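Long-range contacts in peptidase S15/CocE/NonD (Thaumarchaeota archaeon SCGC AB-539-E09, PDB 4PF1), which is an aminopeptidase of the serine-peptidase type with an alpha/beta-hydrolase fold, and probably cleaves residues from the amino end of peptides: residues S337-L341 with G454-V458; M527-D531 with P558-H564. All coordinates share one frame; numbering follows the deposited sequence.

Contact 1: S337-L341 with G454-V458. With GOL (glycerol), chain F.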
ATOM      1  N   SER A 337      15.022   8.125  -4.825  1.00  9.93           N
ATOM      2  CA  SER A 337      15.012   6.778  -5.387  1.00  9.70           C
ATOM      3  C   SER A 337      14.433   6.788  -6.802  1.00 15.12           C
ATOM      4  O   SER A 337      13.932   7.818  -7.249  1.00 14.43           O
ATOM      5  CB  SER A 337      14.189   5.847  -4.494  1.00 11.45           C
ATOM      6  OG  SER A 337      12.827   6.239  -4.463  1.00 17.19           O
ATOM      7  N   LEU A 338      14.512   5.638  -7.499  1.00 12.52           N
ATOM      8  CA  LEU A 338      13.933   5.409  -8.825  1.00 12.50           C
ATOM      9  C   LEU A 338      13.661   3.924  -8.972  1.00 16.61           C
ATOM     10  O   LEU A 338      14.593   3.136  -9.153  1.00 15.78           O
ATOM     11  CB  LEU A 338      14.838   5.928  -9.957  1.00 12.62           C
ATOM     12  CG  LEU A 338      14.267   5.765 -11.377  1.00 17.63           C
ATOM     13  CD1 LEU A 338      13.089   6.698 -11.615  1.00 18.03           C
ATOM     14  CD2 LEU A 338      15.320   6.002 -12.403  1.00 20.21           C
ATOM     15  N   GLY A 339      12.396   3.546  -8.817  1.00 14.12           N
ATOM     16  CA  GLY A 339      11.997   2.145  -8.801  1.00 14.35           C
ATOM     17  C   GLY A 339      12.596   1.458  -7.585  1.00 19.00           C
ATOM     18  O   GLY A 339      12.476   1.976  -6.469  1.00 18.73           O
ATOM     19  N   PRO A 340      13.367   0.359  -7.770  1.00 15.75           N
ATOM     20  CA  PRO A 340      13.989  -0.294  -6.606  1.00 16.00           C
ATOM     21  C   PRO A 340      15.317   0.349  -6.186  1.00 19.73           C
ATOM     22  O   PRO A 340      15.824   0.035  -5.107  1.00 19.27           O
ATOM     23  CB  PRO A 340      14.204  -1.741  -7.078  1.00 17.69           C
ATOM     24  CG  PRO A 340      13.779  -1.783  -8.532  1.00 21.79           C
ATOM     25  CD  PRO A 340      13.653  -0.380  -9.011  1.00 17.06           C
ATOM     26  N   LEU A 341      15.887   1.235  -7.037  1.00 15.85           N
ATOM     27  CA  LEU A 341      17.173   1.887  -6.766  1.00 15.35           C
ATOM     28  C   LEU A 341      17.026   3.014  -5.763  1.00 18.92           C
ATOM     29  O   LEU A 341      16.156   3.863  -5.925  1.00 18.21           O
ATOM     30  CB  LEU A 341      17.822   2.425  -8.058  1.00 15.18           C
ATOM     31  CG  LEU A 341      17.961   1.462  -9.246  1.00 19.87           C
ATOM     32  CD1 LEU A 341      18.690   2.131 -10.382  1.00 20.01           C
ATOM     33  CD2 LEU A 341      18.693   0.187  -8.853  1.00 22.85           C
ATOM     34  N   GLY A 454       8.027   6.533 -15.898  1.00 13.37           N
ATOM     35  CA  GLY A 454       9.209   7.215 -15.388  1.00 12.96           C
ATOM     36  C   GLY A 454      10.245   6.292 -14.782  1.00 16.10           C
ATOM     37  O   GLY A 454      11.404   6.680 -14.642  1.00 15.30           O
ATOM     38  N   GLU A 455       9.845   5.050 -14.433  1.00 12.45           N
ATOM     39  CA  GLU A 455      10.735   4.067 -13.805  1.00 11.92           C
ATOM     40  C   GLU A 455      11.192   2.964 -14.778  1.00 14.73           C
ATOM     41  O   GLU A 455      12.031   2.147 -14.406  1.00 14.00           O
ATOM     42  CB  GLU A 455      10.031   3.394 -12.596  1.00 13.41           C
ATOM     43  CG  GLU A 455       9.230   4.320 -11.691  1.00 23.03           C
ATOM     44  CD  GLU A 455       8.479   3.644 -10.552  1.00 41.04           C
ATOM     45  OE1 GLU A 455       8.088   4.357  -9.600  1.00 42.56           O
ATOM     46  OE2 GLU A 455       8.278   2.408 -10.608  1.00 25.71           O
ATOM     47  N   TRP A 456      10.637   2.930 -16.003  1.00 11.24           N
ATOM     48  CA  TRP A 456      10.834   1.847 -16.971  1.00 11.16           C
ATOM     49  C   TRP A 456      12.297   1.573 -17.374  1.00 15.78           C
ATOM     50  O   TRP A 456      12.634   0.409 -17.583  1.00 14.90           O
ATOM     51  CB  TRP A 456       9.925   2.036 -18.203  1.00 10.31           C
ATOM     52  CG  TRP A 456      10.563   2.463 -19.497  1.00 11.43           C
ATOM     53  CD1 TRP A 456      10.482   3.698 -20.071  1.00 14.26           C
ATOM     54  CD2 TRP A 456      11.128   1.597 -20.493  1.00 11.50           C
ATOM     55  NE1 TRP A 456      11.033   3.672 -21.332  1.00 13.82           N
ATOM     56  CE2 TRP A 456      11.455   2.398 -21.610  1.00 15.19           C
ATOM     57  CE3 TRP A 456      11.438   0.225 -20.531  1.00 12.86           C
ATOM     58  CZ2 TRP A 456      12.094   1.880 -22.742  1.00 14.72           C
ATOM     59  CZ3 TRP A 456      12.070  -0.287 -21.654  1.00 14.44           C
ATOM     60  CH2 TRP A 456      12.384   0.533 -22.746  1.00 15.13           C
ATOM     61  N   LEU A 457      13.170   2.594 -17.427  1.00 13.20           N
ATOM     62  CA  LEU A 457      14.558   2.360 -17.841  1.00 13.67           C
ATOM     63  C   LEU A 457      15.403   1.590 -16.796  1.00 18.06           C
ATOM     64  O   LEU A 457      16.515   1.167 -17.124  1.00 18.62           O
ATOM     65  CB  LEU A 457      15.262   3.661 -18.259  1.00 13.94           C
ATOM     66  CG  LEU A 457      14.856   4.215 -19.641  1.00 18.79           C
ATOM     67  CD1 LEU A 457      15.677   5.423 -19.991  1.00 19.11           C
ATOM     68  CD2 LEU A 457      15.002   3.158 -20.744  1.00 20.21           C
ATOM     69  N   VAL A 458      14.864   1.356 -15.576  1.00 13.49           N
ATOM     70  CA  VAL A 458      15.558   0.553 -14.558  1.00 13.04           C
ATOM     71  C   VAL A 458      14.778  -0.766 -14.301  1.00 15.32           C
ATOM     72  O   VAL A 458      15.057  -1.469 -13.329  1.00 14.35           O
ATOM     73  CB  VAL A 458      15.887   1.323 -13.238  1.00 16.79           C
ATOM     74  CG1 VAL A 458      16.829   2.491 -13.504  1.00 16.65           C
ATOM     75  CG2 VAL A 458      14.626   1.788 -12.511  1.00 16.46           C
TER
HETATM   76  C1  GOL F 702      10.603   8.769  -6.752  1.00 30.72           C
HETATM   77  O1  GOL F 702      11.147  10.063  -6.974  1.00 31.00           O
HETATM   78  C2  GOL F 702      10.561   7.976  -8.037  1.00 30.07           C
HETATM   79  O2  GOL F 702       9.547   8.501  -8.900  1.00 29.76           O
HETATM   80  C3  GOL F 702      10.281   6.520  -7.751  1.00 29.52           C
HETATM   81  O3  GOL F 702      10.361   5.755  -8.942  1.00 28.91           O
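Glycerol O3 is gripped from both segments: it accepts a nearly straight bond from Gly339 N (3.0 Å, 167° at the hydrogen) and donates to Glu455 OE1 at 2.7 Å. The glycerol, probably a guest from the crystallisation liquor, thus joins two polar groups that do not bond each other directly; Arg333 and Gln330 hold it as well. Glu455 reaches it with CG anti to its own carbonyl carbon (chi1 -42°) and an extended chain beyond, while the second carboxylate oxygen, OE2, passes near Gly339 CA.

Away from the glycerol the contact is apolar. Leu338 N and O both pair with Leu341, closing a type II' hairpin turn with Gly339 and Pro340 at its corners. This turn, which follows strand 319-324 of the alpha/beta-hydrolase sheet, packs against a loop of the C-terminal domain through Val458. The two methyls of Val458 divide the work: CG1 meets Leu341 CD1 at 3.7 Å and Leu338 CD2 at 4.0 Å, whereas CG2 sits 3.6 Å from Leu338 O and also touches Pro340 CD. Leu338 spreads its methyls over both ends of the partner segment: CD1 rests 3.5 Å from Gly454 O, a carbonyl itself hydrogen-bonded by Asn327. Replacing Glu455 with an alanine would probably cost glycerol O3 its acceptor and leave the side of the turn at Gly339 without the carboxylate beside it.

The direct grip is therefore apolar, centred on Val458; without the glycerol hydroxyl, Gly339 N and Glu455 OE1 would probably not be bridged this way.

Contact 2: M527-D531 with P558-H564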
ATOM      1  N   MET A 527      18.225  -2.920 -15.777  1.00 10.82           N
ATOM      2  CA  MET A 527      18.651  -2.279 -17.017  1.00 10.53           C
ATOM      3  C   MET A 527      19.411  -0.998 -16.660  1.00 14.28           C
ATOM      4  O   MET A 527      19.022  -0.299 -15.717  1.00 13.70           O
ATOM      5  CB  MET A 527      17.462  -1.993 -17.938  1.00 12.30           C
ATOM      6  CG  MET A 527      17.881  -1.768 -19.384  1.00 15.72           C
ATOM      7  SD  MET A 527      16.550  -2.069 -20.564  1.00 19.26           S
ATOM      8  CE  MET A 527      15.546  -0.585 -20.299  1.00 15.28           C
ATOM      9  N   LEU A 528      20.531  -0.740 -17.349  1.00 10.58           N
ATOM     10  CA  LEU A 528      21.405   0.389 -17.028  1.00 10.55           C
ATOM     11  C   LEU A 528      21.577   1.345 -18.218  1.00 14.87           C
ATOM     12  O   LEU A 528      21.563   2.562 -18.032  1.00 13.97           O
ATOM     13  CB  LEU A 528      22.770  -0.156 -16.559  1.00 10.76           C
ATOM     14  CG  LEU A 528      23.783   0.860 -16.050  1.00 15.57           C
ATOM     15  CD1 LEU A 528      23.444   1.320 -14.637  1.00 15.34           C
ATOM     16  CD2 LEU A 528      25.171   0.286 -16.092  1.00 18.03           C
ATOM     17  N   SER A 529      21.765   0.793 -19.422  1.00 11.79           N
ATOM     18  CA  SER A 529      21.919   1.564 -20.655  1.00 11.76           C
ATOM     19  C   SER A 529      21.450   0.719 -21.815  1.00 16.70           C
ATOM     20  O   SER A 529      21.971  -0.372 -22.023  1.00 16.41           O
ATOM     21  CB  SER A 529      23.371   1.995 -20.848  1.00 15.28           C
ATOM     22  OG  SER A 529      23.556   2.663 -22.083  1.00 22.65           O
ATOM     23  N   ALA A 530      20.429   1.190 -22.542  1.00 14.28           N
ATOM     24  CA  ALA A 530      19.863   0.430 -23.649  1.00 14.23           C
ATOM     25  C   ALA A 530      19.330   1.331 -24.751  1.00 17.76           C
ATOM     26  O   ALA A 530      18.791   2.403 -24.470  1.00 17.32           O
ATOM     27  CB  ALA A 530      18.746  -0.468 -23.140  1.00 14.77           C
ATOM     28  N   ASP A 531      19.460   0.887 -26.009  1.00 13.88           N
ATOM     29  CA  ASP A 531      18.908   1.611 -27.148  1.00 13.54           C
ATOM     30  C   ASP A 531      18.613   0.677 -28.317  1.00 15.57           C
ATOM     31  O   ASP A 531      18.897  -0.521 -28.251  1.00 14.65           O
ATOM     32  CB  ASP A 531      19.798   2.790 -27.584  1.00 15.84           C
ATOM     33  CG  ASP A 531      18.987   4.058 -27.828  1.00 23.23           C
ATOM     34  OD1 ASP A 531      17.851   3.948 -28.351  1.00 23.85           O
ATOM     35  OD2 ASP A 531      19.465   5.147 -27.457  1.00 24.99           O
ATOM     36  N   PRO A 558      25.646   3.549 -30.610  1.00 15.72           N
ATOM     37  CA  PRO A 558      26.014   4.253 -29.370  1.00 14.93           C
ATOM     38  C   PRO A 558      24.874   4.128 -28.366  1.00 17.22           C
ATOM     39  O   PRO A 558      23.707   4.197 -28.756  1.00 15.52           O
ATOM     40  CB  PRO A 558      26.233   5.709 -29.821  1.00 17.04           C
ATOM     41  CG  PRO A 558      26.174   5.686 -31.339  1.00 22.04           C
ATOM     42  CD  PRO A 558      25.345   4.498 -31.698  1.00 17.51           C
ATOM     43  N   LEU A 559      25.201   3.857 -27.099  1.00 13.63           N
ATOM     44  CA  LEU A 559      24.186   3.623 -26.078  1.00 12.99           C
ATOM     45  C   LEU A 559      24.134   4.764 -25.049  1.00 15.34           C
ATOM     46  O   LEU A 559      25.112   5.499 -24.914  1.00 14.82           O
ATOM     47  CB  LEU A 559      24.447   2.268 -25.386  1.00 13.22           C
ATOM     48  CG  LEU A 559      24.319   1.025 -26.288  1.00 17.80           C
ATOM     49  CD1 LEU A 559      25.044  -0.160 -25.691  1.00 17.81           C
ATOM     50  CD2 LEU A 559      22.857   0.679 -26.563  1.00 19.16           C
ATOM     51  N   PRO A 560      23.002   4.932 -24.307  1.00 11.53           N
ATOM     52  CA  PRO A 560      22.923   6.030 -23.317  1.00 10.95           C
ATOM     53  C   PRO A 560      24.098   6.051 -22.337  1.00 13.04           C
ATOM     54  O   PRO A 560      24.681   5.013 -22.043  1.00 12.36           O
ATOM     55  CB  PRO A 560      21.608   5.751 -22.591  1.00 12.21           C
ATOM     56  CG  PRO A 560      20.776   5.038 -23.587  1.00 16.70           C
ATOM     57  CD  PRO A 560      21.726   4.182 -24.375  1.00 12.69           C
ATOM     58  N   GLN A 561      24.434   7.243 -21.836  1.00  8.73           N
ATOM     59  CA  GLN A 561      25.559   7.468 -20.923  1.00  8.70           C
ATOM     60  C   GLN A 561      25.496   6.591 -19.684  1.00 13.22           C
ATOM     61  O   GLN A 561      24.407   6.232 -19.220  1.00 11.53           O
ATOM     62  CB  GLN A 561      25.637   8.946 -20.488  1.00  9.44           C
ATOM     63  CG  GLN A 561      25.646   9.952 -21.637  1.00 16.63           C
ATOM     64  CD  GLN A 561      26.748   9.733 -22.649  1.00 28.23           C
ATOM     65  OE1 GLN A 561      27.923   9.550 -22.308  1.00 17.94           O
ATOM     66  NE2 GLN A 561      26.394   9.797 -23.924  1.00 22.93           N
ATOM     67  N   VAL A 562      26.684   6.237 -19.160  1.00 11.40           N
ATOM     68  CA  VAL A 562      26.841   5.465 -17.931  1.00 11.64           C
ATOM     69  C   VAL A 562      27.849   6.153 -17.000  1.00 15.96           C
ATOM     70  O   VAL A 562      28.796   6.793 -17.455  1.00 15.60           O
ATOM     71  CB  VAL A 562      27.226   3.973 -18.162  1.00 16.14           C
ATOM     72  CG1 VAL A 562      26.055   3.181 -18.732  1.00 15.67           C
ATOM     73  CG2 VAL A 562      28.474   3.831 -19.040  1.00 16.47           C
ATOM     74  N   SER A 563      27.613   6.021 -15.702  1.00 12.18           N
ATOM     75  CA  SER A 563      28.450   6.480 -14.600  1.00 12.15           C
ATOM     76  C   SER A 563      28.100   5.552 -13.482  1.00 16.51           C
ATOM     77  O   SER A 563      27.125   5.781 -12.763  1.00 16.41           O
ATOM     78  CB  SER A 563      28.167   7.944 -14.263  1.00 14.39           C
ATOM     79  OG  SER A 563      29.154   8.453 -13.382  1.00 18.11           O
ATOM     80  N   HIS A 564      28.741   4.382 -13.480  1.00 12.94           N
ATOM     81  CA  HIS A 564      28.324   3.302 -12.611  1.00 12.40           C
ATOM     82  C   HIS A 564      29.475   2.466 -12.090  1.00 16.90           C
ATOM     83  O   HIS A 564      30.492   2.292 -12.769  1.00 16.91           O
ATOM     84  CB  HIS A 564      27.366   2.398 -13.416  1.00 12.39           C
ATOM     85  CG  HIS A 564      26.710   1.307 -12.631  1.00 15.05           C
ATOM     86  ND1 HIS A 564      25.716   1.581 -11.712  1.00 16.17           N
ATOM     87  CD2 HIS A 564      26.876  -0.033 -12.712  1.00 16.06           C
ATOM     88  CE1 HIS A 564      25.337   0.407 -11.236  1.00 15.27           C
ATOM     89  NE2 HIS A 564      25.999  -0.593 -11.816  1.00 15.55           N
TER
HETATM   90  O   HOH W   1      23.309   4.576 -16.979  1.00 15.80           O
HETATM   91  O   HOH W   2      21.963   5.813 -27.524  1.00 27.06           O
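Leu528 opens the contact by laying its CD1 methyl over one face of the His564 imidazole, a CH-pi contact 3.8 Å from the ring centroid and 15° off the normal. Its CG stands opposite the backbone N about the first torsion (chi1 -174°), which carries both methyls to the ring; CD2 also meets Val562 CG1 at 4.0 Å. The ring is fixed in rotation by bonds at both nitrogens, to Thr380 and Asp509. Leu528 O is joined to Gln561 O by a water that donates to both carbonyls.

At Ser529 the segments bond directly: OG donates to Pro560 O over 2.6 Å, approaching at a C=O...O angle of 124° and tilted from the carbonyl plane. The same hydroxyl lies 3.3 Å from Pro560 CD, while Ser529 CB packs on Val562 CG1 at 3.6 Å.

Ala530 turns its methyl away and contributes its carbonyl, against which Pro560 CG rests at 3.4 Å. Asp531 then meets Leu559, whose CD2 comes within 3.4 Å of Asp531 N and also touches Asp531 CB. The Asp531 carboxylate is shared: OD1 bonds His198, and OD2 accepts a hydrogen bond from a second water, 2.6 Å from the water oxygen, which also donates to Pro558 O.

The two segments run in nearly opposite directions, joined through side chains and waters. Leu528 and Ser529 sit together opposite Ile507 of strand 502-510 as a classic beta bulge in the beta-rich C-terminal domain, probably a jelly-roll-like sandwich as in S15 relatives, beside the link between strands 553-558 and 562-566, which pair in different sheets.

Both segments of contact 1 precede those of contact 2 in sequence, and the centres of the two contacts lie 14 Å apart. They touch through Met527, whose CE packs 3.7 Å from Trp456 CZ3 and whose CB lies 3.4 Å from Leu457 O, so turn 337-341, loop 454-458 and strand 525-534 meet three ways, Leu341 also packing on Gln526. Both segments of contact 2, and the loop of contact 1, belong to the C-terminal non-catalytic domain; the turn comes after strand 319-324 of the central sheet. Contact 1 thus joins the alpha/beta-hydrolase part to the C-terminal domain, and contact 2 lies within the latter, with Met527 linking the two.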